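Local coordinates for periplasmic binding protein/LacI transcriptional regulator (Brachyspira murdochii, PDB 4KQC), which probably binds a carbohydrate as a solute-binding protein of the periplasmic type, working with an ABC transporter, at residues N60-A65 and K83-P88; D74-I79 and Q100-V105; S268-P273 and K301-T306. All coordinates share one frame; numbering follows the deposited sequence.

Contacts 1 and 2 lie in the same domain; contact 3 is about 36 Å from contact 1 and 32 Å from contact 2, centre to centre. Contacts 1 and 2 both use helix 76-84, and their segments alternate along the chain. Their centres are about 13 Å apart, and Lys83 NZ of contact 1 probably hydrogen-bonds to Gln102 O of contact 2. Contact 1 joins the turns that enter strands 66-68 and 89-92; contact 2 sets the start of the helix against the loop before strand 105-110. Contact 3 comes later and closes the edge of the mixed sheet. Together they sample both lobes of a periplasmic binding protein, whose ligand typically binds between the lobes.

Contact 1. Residues N60-A65 and K83-P88; sequences NKNPDA and KEKNIP
Asn62 OD1 takes a hydrogen bond from Lys85 NZ at 2.8 Å. The amine lies in the plane of the Asn62 carbonyl, and the C=O...N angle is 150°. The two side chains cross at about a right angle. Lys85 bends at its last two torsions, which place CE and NZ. Its CE also comes close to the same oxygen, at 3.1 Å from Asn62 OD1. An alanine in place of Lys85 would probably leave Asn62 OD1 without this donor and the Asn62 amide freer to turn.

Deeper in, the contact becomes apolar. Ile87 CD1 approaches Pro63 CD at 4.2 Å, again with the side chains crossed. Ile87 CG2 is anti to the backbone N and reaches Ala65 CA at 3.9 Å. These segments are the corresponding turns of two successive beta-alpha units in a Rossmann-like lobe. Each leads from a helix, 48-60 or 76-84, into a strand of the parallel sheet. After each helix an asparagine, Asn62 or Asn86, is the first residue to leave helical phi/psi, with positive phi; Asn86 forms a Schellman motif.

Residues 62-65 and 85-88 run in similar directions, 25° apart. The Pro88 ring sits against the Asp64 carbonyl, with CD 3.4 Å from Asp64 O. Ala65 CA makes a CA-H...O contact of 3.4 Å with Pro88 O. Ala65 CB meets Pro88 CB at 4.1 Å. The Asp64 side chain leaves the backbone pointing away from 83-88, and its OD2 accepts from Tyr6 N. Helix 273-288 packs here, with Ser288 against Asp64, Ala284 against Ala65 and Ala287 against Pro88.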
ATOM      1  N   ASN A  60      24.232   2.156 -16.395  1.00 11.81           N
ATOM      2  CA  ASN A  60      25.399   2.573 -17.116  1.00 13.41           C
ATOM      3  C   ASN A  60      26.569   3.046 -16.274  1.00 13.64           C
ATOM      4  O   ASN A  60      27.737   3.017 -16.734  1.00 14.99           O
ATOM      5  CB  ASN A  60      25.029   3.683 -18.126  1.00 13.54           C
ATOM      6  CG  ASN A  60      24.126   3.231 -19.241  1.00 16.37           C
ATOM      7  OD1 ASN A  60      23.933   2.063 -19.453  1.00 19.96           O
ATOM      8  ND2 ASN A  60      23.510   4.180 -19.904  1.00 20.51           N
ATOM      9  N   LYS A  61      26.296   3.498 -15.042  1.00 12.35           N
ATOM     10  CA  LYS A  61      27.316   3.885 -14.053  1.00 12.99           C
ATOM     11  C   LYS A  61      28.130   2.760 -13.430  1.00 12.23           C
ATOM     12  O   LYS A  61      29.089   3.037 -12.638  1.00 12.49           O
ATOM     13  CB  LYS A  61      26.679   4.703 -12.939  1.00 13.74           C
ATOM     14  CG  LYS A  61      26.040   5.995 -13.444  1.00 15.64           C
ATOM     15  CD  LYS A  61      25.458   6.787 -12.269  1.00 17.56           C
ATOM     16  CE  LYS A  61      24.864   8.102 -12.704  1.00 20.64           C
ATOM     17  NZ  LYS A  61      24.225   8.787 -11.552  1.00 22.98           N
ATOM     18  N   ASN A  62      27.751   1.518 -13.753  1.00 12.12           N
ATOM     19  CA  ASN A  62      28.313   0.342 -13.124  1.00 13.05           C
ATOM     20  C   ASN A  62      28.337   0.448 -11.598  1.00 12.49           C
ATOM     21  O   ASN A  62      29.398   0.353 -11.003  1.00 14.06           O
ATOM     22  CB  ASN A  62      29.714   0.093 -13.664  1.00 13.51           C
ATOM     23  CG  ASN A  62      29.674  -0.295 -15.117  1.00 14.91           C
ATOM     24  OD1 ASN A  62      28.870  -1.179 -15.501  1.00 14.73           O
ATOM     25  ND2 ASN A  62      30.475   0.404 -15.981  1.00 16.79           N
ATOM     26  N   PRO A  63      27.183   0.638 -10.975  1.00 11.73           N
ATOM     27  CA  PRO A  63      27.110   0.717  -9.512  1.00 12.12           C
ATOM     28  C   PRO A  63      27.399  -0.626  -8.868  1.00 11.87           C
ATOM     29  O   PRO A  63      27.322  -1.680  -9.486  1.00 12.10           O
ATOM     30  CB  PRO A  63      25.684   1.159  -9.250  1.00 12.06           C
ATOM     31  CG  PRO A  63      24.929   0.603 -10.395  1.00 12.25           C
ATOM     32  CD  PRO A  63      25.859   0.639 -11.581  1.00 11.86           C
ATOM     33  N   ASP A  64      27.727  -0.587  -7.594  1.00 12.77           N
ATOM     34  CA  ASP A  64      27.971  -1.772  -6.838  1.00 13.96           C
ATOM     35  C   ASP A  64      26.726  -2.677  -6.561  1.00 11.85           C
ATOM     36  O   ASP A  64      26.853  -3.899  -6.349  1.00 11.40           O
ATOM     37  CB  ASP A  64      28.593  -1.346  -5.520  1.00 16.06           C
ATOM     38  CG  ASP A  64      29.912  -0.557  -5.727  1.00 17.23           C
ATOM     39  OD1 ASP A  64      30.692  -0.973  -6.570  1.00 25.73           O
ATOM     40  OD2 ASP A  64      30.176   0.306  -4.939  1.00 24.58           O
ATOM     41  N   ALA A  65      25.564  -2.050  -6.593  1.00 10.80           N
ATOM     42  CA  ALA A  65      24.308  -2.682  -6.499  1.00  9.87           C
ATOM     43  C   ALA A  65      23.220  -1.703  -6.845  1.00  9.65           C
ATOM     44  O   ALA A  65      23.458  -0.498  -6.903  1.00  9.37           O
ATOM     45  CB  ALA A  65      24.106  -3.212  -5.080  1.00  9.66           C
ATOM     46  N   LYS A  83      21.036  -8.254 -15.063  1.00 11.15           N
ATOM     47  CA  LYS A  83      21.374  -9.686 -14.872  1.00 11.90           C
ATOM     48  C   LYS A  83      22.650 -10.013 -15.630  1.00 11.55           C
ATOM     49  O   LYS A  83      23.590 -10.569 -15.065  1.00 11.44           O
ATOM     50  CB  LYS A  83      20.213 -10.586 -15.276  1.00 12.72           C
ATOM     51  CG  LYS A  83      20.471 -12.040 -14.926  1.00 14.84           C
ATOM     52  CD  LYS A  83      19.372 -12.923 -15.451  1.00 17.00           C
ATOM     53  CE  LYS A  83      19.429 -14.214 -14.672  1.00 19.88           C
ATOM     54  NZ  LYS A  83      18.417 -15.179 -15.133  1.00 21.53           N
ATOM     55  N   GLU A  84      22.735  -9.581 -16.898  1.00 12.09           N
ATOM     56  CA  GLU A  84      23.937  -9.826 -17.673  1.00 11.99           C
ATOM     57  C   GLU A  84      25.197  -9.197 -17.101  1.00 12.30           C
ATOM     58  O   GLU A  84      26.264  -9.819 -17.084  1.00 13.08           O
ATOM     59  CB  GLU A  84      23.683  -9.306 -19.084  1.00 12.76           C
ATOM     60  CG  GLU A  84      24.787  -9.673 -20.080  1.00 13.75           C
ATOM     61  CD  GLU A  84      25.985  -8.754 -20.100  1.00 16.08           C
ATOM     62  OE1 GLU A  84      25.906  -7.625 -19.565  1.00 16.82           O
ATOM     63  OE2 GLU A  84      27.021  -9.188 -20.699  1.00 17.24           O
ATOM     64  N   LYS A  85      25.070  -7.982 -16.576  1.00 11.82           N
ATOM     65  CA  LYS A  85      26.182  -7.249 -15.980  1.00 11.33           C
ATOM     66  C   LYS A  85      26.536  -7.770 -14.575  1.00 11.97           C
ATOM     67  O   LYS A  85      27.507  -7.316 -13.976  1.00 11.94           O
ATOM     68  CB  LYS A  85      25.899  -5.727 -15.908  1.00 10.96           C
ATOM     69  CG  LYS A  85      25.862  -5.101 -17.281  1.00 10.65           C
ATOM     70  CD  LYS A  85      25.338  -3.675 -17.225  1.00 11.46           C
ATOM     71  CE  LYS A  85      26.364  -2.706 -16.631  1.00 12.34           C
ATOM     72  NZ  LYS A  85      27.508  -2.454 -17.554  1.00 13.11           N
ATOM     73  N   ASN A  86      25.755  -8.696 -14.057  1.00 12.23           N
ATOM     74  CA  ASN A  86      25.971  -9.225 -12.705  0.70 12.82           C
ATOM     75  C   ASN A  86      26.014  -8.156 -11.627  1.00 13.26           C
ATOM     76  O   ASN A  86      26.759  -8.303 -10.631  1.00 15.04           O
ATOM     77  CB  ASN A  86      27.256 -10.103 -12.646  0.70 14.09           C
ATOM     78  CG  ASN A  86      27.135 -11.357 -13.478  0.70 15.08           C
ATOM     79  OD1 ASN A  86      28.015 -11.657 -14.322  0.70 19.51           O
ATOM     80  ND2 ASN A  86      26.052 -12.081 -13.286  0.70 15.67           N
ATOM     81  N   ILE A  87      25.182  -7.145 -11.777  1.00 11.55           N
ATOM     82  CA  ILE A  87      24.950  -6.130 -10.709  1.00 12.24           C
ATOM     83  C   ILE A  87      23.917  -6.683  -9.709  1.00 11.39           C
ATOM     84  O   ILE A  87      22.823  -7.037 -10.112  1.00 11.32           O
ATOM     85  CB  ILE A  87      24.466  -4.820 -11.294  1.00 12.49           C
ATOM     86  CG1 ILE A  87      25.516  -4.186 -12.252  1.00 13.58           C
ATOM     87  CG2 ILE A  87      24.135  -3.836 -10.189  1.00 13.94           C
ATOM     88  CD1 ILE A  87      24.922  -3.108 -13.154  1.00 14.22           C
ATOM     89  N   PRO A  88      24.231  -6.756  -8.428  1.00 11.91           N
ATOM     90  CA  PRO A  88      23.240  -7.205  -7.481  1.00 12.13           C
ATOM     91  C   PRO A  88      22.020  -6.296  -7.469  1.00 11.05           C
ATOM     92  O   PRO A  88      22.149  -5.076  -7.418  1.00 11.29           O
ATOM     93  CB  PRO A  88      23.964  -7.131  -6.153  1.00 12.66           C
ATOM     94  CG  PRO A  88      25.411  -7.218  -6.486  1.00 13.83           C
ATOM     95  CD  PRO A  88      25.574  -6.651  -7.836  1.00 13.32           C
TER

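Contact 2. Residues D74-I79 and Q100-V105; sequences DFTEQI and QAQGAV
The Gln100 amide meets Phe75 at the ring edge, where OE1 lies near the ring plane; the two planes are 34° apart. The Phe75 ring also packs edge-to-face with Phe68. Phe75 is the N-cap residue of helix 76-84, and Asp74 before it forms an Asx turn. Asp74 OD1 accepts from both Thr76 N and Thr76 OG1, the latter at 2.6 Å on its syn lone pair.

Gln100 OE1 accepts from Phe75 N at 2.9 Å, with the donor 44° above the carbonyl plane. Gln100 NE2 donates to Gly73 O, so both ends of the amide hold the chain leading into the helix. Thr76 CG2 lies across the aliphatic part of Gln100, 3.7 Å from Gln100 CG.

Ile79, one turn on, packs against the type I' turn from Ala101 to Ala104. Its CG2 reaches Ala104 CB at 4.1 Å, and its CD1 lies 3.4 Å from Gln100 O. Gln102 NE2 bridges two carbonyls almost in its amide plane. It donates to Gln100 O at 3.1 Å. Its other bond, nearly straight at 174°, runs to Thr76 O, 3.0 Å from Gln102 NE2.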
ATOM      1  N   ASP A  74       6.965  -1.702 -17.967  1.00 12.23           N
ATOM      2  CA  ASP A  74       7.731  -2.870 -18.337  1.00 12.43           C
ATOM      3  C   ASP A  74       9.219  -2.557 -18.249  1.00 12.21           C
ATOM      4  O   ASP A  74       9.809  -1.861 -19.107  1.00 13.40           O
ATOM      5  CB  ASP A  74       7.364  -3.260 -19.740  1.00 13.68           C
ATOM      6  CG  ASP A  74       8.039  -4.583 -20.239  1.00 14.35           C
ATOM      7  OD1 ASP A  74       9.154  -4.937 -19.780  1.00 15.28           O
ATOM      8  OD2 ASP A  74       7.422  -5.234 -21.163  1.00 16.00           O
ATOM      9  N   PHE A  75       9.868  -3.133 -17.262  1.00 11.61           N
ATOM     10  CA  PHE A  75      11.287  -2.956 -17.047  1.00 10.73           C
ATOM     11  C   PHE A  75      12.155  -4.202 -17.371  1.00 10.41           C
ATOM     12  O   PHE A  75      13.277  -4.324 -16.901  1.00 10.23           O
ATOM     13  CB  PHE A  75      11.527  -2.507 -15.584  1.00 10.37           C
ATOM     14  CG  PHE A  75      10.810  -1.256 -15.242  1.00 10.03           C
ATOM     15  CD1 PHE A  75       9.494  -1.273 -14.775  1.00 10.11           C
ATOM     16  CD2 PHE A  75      11.356   0.005 -15.577  1.00 10.77           C
ATOM     17  CE1 PHE A  75       8.778  -0.130 -14.576  1.00 10.52           C
ATOM     18  CE2 PHE A  75      10.633   1.156 -15.346  1.00 10.97           C
ATOM     19  CZ  PHE A  75       9.334   1.104 -14.867  1.00 10.72           C
ATOM     20  N   THR A  76      11.640  -5.104 -18.152  1.00 10.35           N
ATOM     21  CA  THR A  76      12.315  -6.330 -18.435  1.00 10.89           C
ATOM     22  C   THR A  76      13.643  -6.160 -19.177  1.00 11.16           C
ATOM     23  O   THR A  76      14.568  -6.908 -18.910  1.00 11.41           O
ATOM     24  CB  THR A  76      11.411  -7.334 -19.217  1.00 11.10           C
ATOM     25  OG1 THR A  76      10.924  -6.747 -20.430  1.00 11.34           O
ATOM     26  CG2 THR A  76      10.212  -7.734 -18.445  1.00 11.63           C
ATOM     27  N   GLU A  77      13.733  -5.193 -20.083  1.00 12.54           N
ATOM     28  CA  GLU A  77      14.979  -4.943 -20.783  1.00 13.10           C
ATOM     29  C   GLU A  77      16.048  -4.499 -19.809  1.00 12.12           C
ATOM     30  O   GLU A  77      17.188  -4.953 -19.885  1.00 11.87           O
ATOM     31  CB  GLU A  77      14.807  -3.918 -21.929  1.00 15.47           C
ATOM     32  CG  GLU A  77      13.857  -4.412 -23.021  1.00 17.81           C
ATOM     33  CD  GLU A  77      13.910  -3.602 -24.307  1.00 24.96           C
ATOM     34  OE1 GLU A  77      14.662  -2.609 -24.359  1.00 31.54           O
ATOM     35  OE2 GLU A  77      13.210  -3.957 -25.309  1.00 29.54           O
ATOM     36  N   GLN A  78      15.688  -3.608 -18.905  1.00 11.84           N
ATOM     37  CA  GLN A  78      16.633  -3.077 -17.902  1.00 11.14           C
ATOM     38  C   GLN A  78      17.085  -4.205 -16.944  1.00 10.68           C
ATOM     39  O   GLN A  78      18.282  -4.372 -16.673  1.00  9.67           O
ATOM     40  CB  GLN A  78      15.935  -1.970 -17.110  1.00 11.97           C
ATOM     41  CG  GLN A  78      15.791  -0.693 -17.904  1.00 13.11           C
ATOM     42  CD  GLN A  78      14.611  -0.682 -18.887  1.00 15.14           C
ATOM     43  OE1 GLN A  78      13.678  -1.493 -18.816  1.00 14.66           O
ATOM     44  NE2 GLN A  78      14.712   0.188 -19.868  1.00 19.43           N
ATOM     45  N   ILE A  79      16.129  -5.014 -16.520  1.00 10.70           N
ATOM     46  CA  ILE A  79      16.439  -6.100 -15.584  1.00 11.53           C
ATOM     47  C   ILE A  79      17.297  -7.162 -16.284  1.00 10.80           C
ATOM     48  O   ILE A  79      18.283  -7.684 -15.729  1.00 12.00           O
ATOM     49  CB  ILE A  79      15.159  -6.689 -14.983  1.00 11.44           C
ATOM     50  CG1 ILE A  79      14.486  -5.679 -14.104  1.00 11.26           C
ATOM     51  CG2 ILE A  79      15.454  -7.986 -14.208  1.00 12.38           C
ATOM     52  CD1 ILE A  79      13.039  -5.995 -13.865  1.00 11.55           C
ATOM     53  N   GLN A 100       8.560 -10.088 -14.175  1.00 12.68           N
ATOM     54  CA  GLN A 100       9.626  -9.318 -14.820  1.00 11.75           C
ATOM     55  C   GLN A 100      10.996  -9.637 -14.232  1.00 11.90           C
ATOM     56  O   GLN A 100      12.001  -9.148 -14.750  1.00 12.46           O
ATOM     57  CB  GLN A 100       9.396  -7.822 -14.702  1.00 11.33           C
ATOM     58  CG  GLN A 100       8.132  -7.370 -15.412  1.00 11.02           C
ATOM     59  CD  GLN A 100       7.964  -5.864 -15.529  1.00 11.44           C
ATOM     60  OE1 GLN A 100       8.889  -5.095 -15.306  1.00 12.76           O
ATOM     61  NE2 GLN A 100       6.735  -5.447 -15.804  1.00 12.01           N
ATOM     62  N   ALA A 101      11.049 -10.303 -13.085  1.00 12.89           N
ATOM     63  CA  ALA A 101      12.290 -10.364 -12.348  1.00 12.30           C
ATOM     64  C   ALA A 101      13.390 -11.223 -12.971  1.00 12.57           C
ATOM     65  O   ALA A 101      14.585 -11.028 -12.671  1.00 12.98           O
ATOM     66  CB  ALA A 101      11.999 -10.869 -10.913  1.00 11.81           C
ATOM     67  N   GLN A 102      13.028 -12.203 -13.792  1.00 13.50           N
ATOM     68  CA  GLN A 102      14.003 -12.995 -14.526  1.00 13.85           C
ATOM     69  C   GLN A 102      15.111 -13.641 -13.662  1.00 13.72           C
ATOM     70  O   GLN A 102      16.254 -13.799 -14.110  1.00 14.25           O
ATOM     71  CB  GLN A 102      14.611 -12.110 -15.650  1.00 14.43           C
ATOM     72  CG  GLN A 102      13.623 -11.660 -16.715  1.00 14.96           C
ATOM     73  CD  GLN A 102      14.162 -10.523 -17.593  1.00 15.65           C
ATOM     74  OE1 GLN A 102      14.973 -10.726 -18.489  1.00 18.17           O
ATOM     75  NE2 GLN A 102      13.746  -9.315 -17.307  1.00 14.98           N
ATOM     76  N   GLY A 103      14.773 -14.025 -12.424  1.00 14.79           N
ATOM     77  CA  GLY A 103      15.765 -14.639 -11.566  1.00 15.09           C
ATOM     78  C   GLY A 103      16.818 -13.726 -11.048  1.00 15.32           C
ATOM     79  O   GLY A 103      17.819 -14.228 -10.581  1.00 18.57           O
ATOM     80  N   ALA A 104      16.685 -12.427 -11.282  1.00 13.97           N
ATOM     81  CA  ALA A 104      17.763 -11.473 -10.956  1.00 13.93           C
ATOM     82  C   ALA A 104      17.587 -10.764  -9.598  1.00 13.50           C
ATOM     83  O   ALA A 104      18.526 -10.086  -9.126  1.00 16.22           O
ATOM     84  CB  ALA A 104      17.903 -10.471 -12.066  1.00 15.15           C
ATOM     85  N   VAL A 105      16.405 -10.878  -8.999  1.00 12.71           N
ATOM     86  CA  VAL A 105      16.145 -10.127  -7.798  1.00 12.58           C
ATOM     87  C   VAL A 105      16.581 -10.989  -6.586  1.00 12.82           C
ATOM     88  O   VAL A 105      15.971 -11.993  -6.304  1.00 14.10           O
ATOM     89  CB  VAL A 105      14.667  -9.688  -7.687  1.00 12.62           C
ATOM     90  CG1 VAL A 105      14.447  -8.974  -6.344  1.00 13.66           C
ATOM     91  CG2 VAL A 105      14.286  -8.851  -8.893  1.00 12.88           C
TER

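Contact 3. Residues S268-P273 and K301-T306; sequences SVTQDP and KWYDKT
Trp302 lays one face of its indole over the backbone of Ser268. Ser268 O is 3.3 Å above the ring plane, offset toward the rim. Val269 CG1 comes to the edge of the same ring, 4.0 Å from Trp302 CE3, and the two side chains cross at about a right angle. The indole NE1 donates a hydrogen bond to Asp304 OD2 from above the carboxylate plane.

The backbones form an antiparallel pair. Ser268 with Tyr303 and Thr270 with Lys301 are hydrogen-bonded pairs, and Val269 with Trp302 between them is a non-hydrogen-bonded one. Tyr303 N donates to Ser268 O at 2.8 Å, and Thr270 N to Lys301 O at 2.7 Å. The N-to-C directions of the short strands 268-270 and 301-303 are 134° apart, so the pair is strongly twisted.

Tyr303 is on the face shared with Ser268 and Thr270. Its chi1 of 78° directs CG to where the ring runs past Ser268 CB, 3.7 Å from Tyr303 CE1. Tyr303 CE1 is 3.9 Å from Thr270 CB. Tyr303 OH hydrogen-bonds to Asp251 O, and Ser268 OG to Gln256 OE1.

Strand 301-303 is the outermost strand of the mixed sheet in the second lobe. Strand 267-270 leads through Gln271, which hydrogen-bonds to Thr111 and Asp251, toward helix 273-288. Helix 254-261 packs on the Ser268 and Tyr303 face, and helix 113-133 meets Val269 and Trp302 on the other.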
ATOM      1  N   SER A 268      -6.927   3.003   9.585  1.00  9.80           N
ATOM      2  CA  SER A 268      -6.186   2.489   8.442  1.00 10.05           C
ATOM      3  C   SER A 268      -4.924   1.818   8.863  1.00 10.54           C
ATOM      4  O   SER A 268      -4.486   1.907  10.029  1.00  9.97           O
ATOM      5  CB  SER A 268      -5.835   3.649   7.478  1.00 10.62           C
ATOM      6  OG  SER A 268      -6.998   4.188   6.848  1.00 11.08           O
ATOM      7  N   VAL A 269      -4.297   1.093   7.950  1.00 10.82           N
ATOM      8  CA  VAL A 269      -2.963   0.545   8.241  1.00 11.59           C
ATOM      9  C   VAL A 269      -1.893   1.348   7.567  1.00 11.64           C
ATOM     10  O   VAL A 269      -2.102   1.818   6.451  1.00 12.49           O
ATOM     11  CB  VAL A 269      -2.836  -0.954   7.862  1.00 11.74           C
ATOM     12  CG1 VAL A 269      -3.688  -1.775   8.770  1.00 14.05           C
ATOM     13  CG2 VAL A 269      -3.194  -1.221   6.446  1.00 11.06           C
ATOM     14  N   THR A 270      -0.780   1.557   8.266  1.00 12.04           N
ATOM     15  CA  THR A 270       0.350   2.322   7.690  1.00 11.42           C
ATOM     16  C   THR A 270       1.533   1.419   7.530  1.00 11.28           C
ATOM     17  O   THR A 270       1.775   0.501   8.307  1.00 10.69           O
ATOM     18  CB  THR A 270       0.773   3.551   8.535  1.00 12.09           C
ATOM     19  OG1 THR A 270       1.833   4.267   7.900  1.00 13.35           O
ATOM     20  CG2 THR A 270       1.196   3.204   9.953  1.00 11.92           C
ATOM     21  N   GLN A 271       2.291   1.686   6.500  1.00 10.08           N
ATOM     22  CA  GLN A 271       3.588   1.060   6.339  1.00 10.98           C
ATOM     23  C   GLN A 271       4.661   1.780   7.157  1.00 10.99           C
ATOM     24  O   GLN A 271       4.366   2.684   7.888  1.00 12.28           O
ATOM     25  CB  GLN A 271       3.983   1.037   4.864  1.00 11.10           C
ATOM     26  CG  GLN A 271       2.952   0.501   3.853  1.00 11.78           C
ATOM     27  CD  GLN A 271       3.491   0.549   2.441  1.00 12.55           C
ATOM     28  OE1 GLN A 271       4.463  -0.180   2.125  1.00 15.40           O
ATOM     29  NE2 GLN A 271       2.946   1.377   1.605  1.00 13.03           N
ATOM     30  N   ASP A 272       5.920   1.341   7.040  1.00 11.67           N
ATOM     31  CA  ASP A 272       7.067   1.959   7.784  1.00 12.38           C
ATOM     32  C   ASP A 272       8.092   2.406   6.724  1.00 11.64           C
ATOM     33  O   ASP A 272       9.062   1.673   6.432  1.00 11.60           O
ATOM     34  CB  ASP A 272       7.672   0.951   8.738  1.00 12.60           C
ATOM     35  CG  ASP A 272       8.775   1.537   9.630  1.00 13.31           C
ATOM     36  OD1 ASP A 272       9.285   2.671   9.446  1.00 14.27           O
ATOM     37  OD2 ASP A 272       9.176   0.865  10.641  1.00 14.64           O
ATOM     38  N   PRO A 273       7.819   3.554   6.078  1.00 11.04           N
ATOM     39  CA  PRO A 273       8.670   3.986   4.953  1.00 11.42           C
ATOM     40  C   PRO A 273      10.141   4.157   5.310  1.00 11.55           C
ATOM     41  O   PRO A 273      11.023   3.749   4.526  1.00 10.99           O
ATOM     42  CB  PRO A 273       8.030   5.302   4.514  1.00 11.59           C
ATOM     43  CG  PRO A 273       7.182   5.754   5.673  1.00 11.84           C
ATOM     44  CD  PRO A 273       6.681   4.480   6.280  1.00 11.69           C
ATOM     45  N   LYS A 301       1.143  -1.231  10.631  1.00 13.44           N
ATOM     46  CA  LYS A 301       0.549  -0.953  11.929  1.00 15.04           C
ATOM     47  C   LYS A 301      -0.801  -0.268  11.726  1.00 12.89           C
ATOM     48  O   LYS A 301      -0.949   0.579  10.801  1.00 12.74           O
ATOM     49  CB  LYS A 301       1.415  -0.017  12.760  1.00 17.58           C
ATOM     50  CG  LYS A 301       2.687  -0.609  13.342  1.00 21.36           C
ATOM     51  CD  LYS A 301       3.278   0.429  14.293  1.00 23.62           C
ATOM     52  CE  LYS A 301       4.504  -0.046  15.039  1.00 27.59           C
ATOM     53  NZ  LYS A 301       4.274  -1.389  15.601  1.00 31.81           N
ATOM     54  N   TRP A 302      -1.762  -0.674  12.561  1.00 12.22           N
ATOM     55  CA  TRP A 302      -3.062  -0.005  12.584  1.00 12.12           C
ATOM     56  C   TRP A 302      -2.908   1.351  13.240  1.00 12.59           C
ATOM     57  O   TRP A 302      -2.267   1.474  14.294  1.00 12.94           O
ATOM     58  CB  TRP A 302      -4.049  -0.854  13.405  1.00 12.54           C
ATOM     59  CG  TRP A 302      -5.387  -0.262  13.588  1.00 12.39           C
ATOM     60  CD1 TRP A 302      -5.875   0.350  14.692  1.00 13.79           C
ATOM     61  CD2 TRP A 302      -6.433  -0.211  12.589  1.00 13.38           C
ATOM     62  NE1 TRP A 302      -7.184   0.733  14.472  1.00 13.85           N
ATOM     63  CE2 TRP A 302      -7.540   0.437  13.184  1.00 13.93           C
ATOM     64  CE3 TRP A 302      -6.536  -0.647  11.264  1.00 13.67           C
ATOM     65  CZ2 TRP A 302      -8.761   0.606  12.515  1.00 14.24           C
ATOM     66  CZ3 TRP A 302      -7.721  -0.438  10.606  1.00 13.40           C
ATOM     67  CH2 TRP A 302      -8.815   0.187  11.226  1.00 13.29           C
ATOM     68  N   TYR A 303      -3.598   2.329  12.695  1.00 12.23           N
ATOM     69  CA  TYR A 303      -3.704   3.662  13.298  1.00 12.56           C
ATOM     70  C   TYR A 303      -5.149   4.163  13.189  1.00 12.92           C
ATOM     71  O   TYR A 303      -5.906   3.802  12.243  1.00 12.31           O
ATOM     72  CB  TYR A 303      -2.679   4.609  12.778  1.00 12.04           C
ATOM     73  CG  TYR A 303      -2.961   5.181  11.408  1.00 11.96           C
ATOM     74  CD1 TYR A 303      -2.613   4.463  10.282  1.00 12.28           C
ATOM     75  CD2 TYR A 303      -3.511   6.440  11.269  1.00 12.12           C
ATOM     76  CE1 TYR A 303      -2.807   4.987   9.065  1.00 12.04           C
ATOM     77  CE2 TYR A 303      -3.739   6.973  10.010  1.00 12.90           C
ATOM     78  CZ  TYR A 303      -3.400   6.221   8.933  1.00 12.38           C
ATOM     79  OH  TYR A 303      -3.654   6.779   7.702  1.00 13.34           O
ATOM     80  N   ASP A 304      -5.517   4.974  14.181  1.00 13.54           N
ATOM     81  CA  ASP A 304      -6.868   5.457  14.318  1.00 14.86           C
ATOM     82  C   ASP A 304      -6.812   6.714  15.172  1.00 15.99           C
ATOM     83  O   ASP A 304      -5.733   7.194  15.478  1.00 15.85           O
ATOM     84  CB  ASP A 304      -7.806   4.342  14.816  1.00 15.32           C
ATOM     85  CG  ASP A 304      -7.492   3.857  16.239  1.00 18.95           C
ATOM     86  OD1 ASP A 304      -6.734   4.537  16.954  1.00 20.25           O
ATOM     87  OD2 ASP A 304      -7.979   2.748  16.584  1.00 21.27           O
ATOM     88  N   LYS A 305      -7.970   7.199  15.574  1.00 18.15           N
ATOM     89  CA  LYS A 305      -8.026   8.464  16.322  1.00 22.71           C
ATOM     90  C   LYS A 305      -7.286   8.363  17.617  1.00 20.96           C
ATOM     91  O   LYS A 305      -6.708   9.352  18.072  1.00 21.72           O
ATOM     92  CB  LYS A 305      -9.457   8.843  16.632  1.00 25.36           C
ATOM     93  CG  LYS A 305     -10.077   9.681  15.565  1.00 29.61           C
ATOM     94  CD  LYS A 305     -11.359  10.371  16.071  1.00 33.65           C
ATOM     95  CE  LYS A 305     -11.137  11.837  16.450  1.00 37.71           C
ATOM     96  NZ  LYS A 305     -10.543  12.103  17.785  1.00 44.65           N
ATOM     97  N   THR A 306      -7.263   7.174  18.188  1.00 20.32           N
ATOM     98  CA  THR A 306      -6.636   6.980  19.479  0.60 21.38           C
ATOM     99  C   THR A 306      -5.121   7.094  19.459  1.00 21.09           C
ATOM    100  O   THR A 306      -4.516   7.541  20.460  1.00 26.08           O
ATOM    101  CB  THR A 306      -7.027   5.622  20.073  0.60 22.12           C
ATOM    102  OG1 THR A 306      -8.455   5.528  20.090  0.60 23.39           O
ATOM    103  CG2 THR A 306      -6.473   5.469  21.504  0.60 23.52           C
TER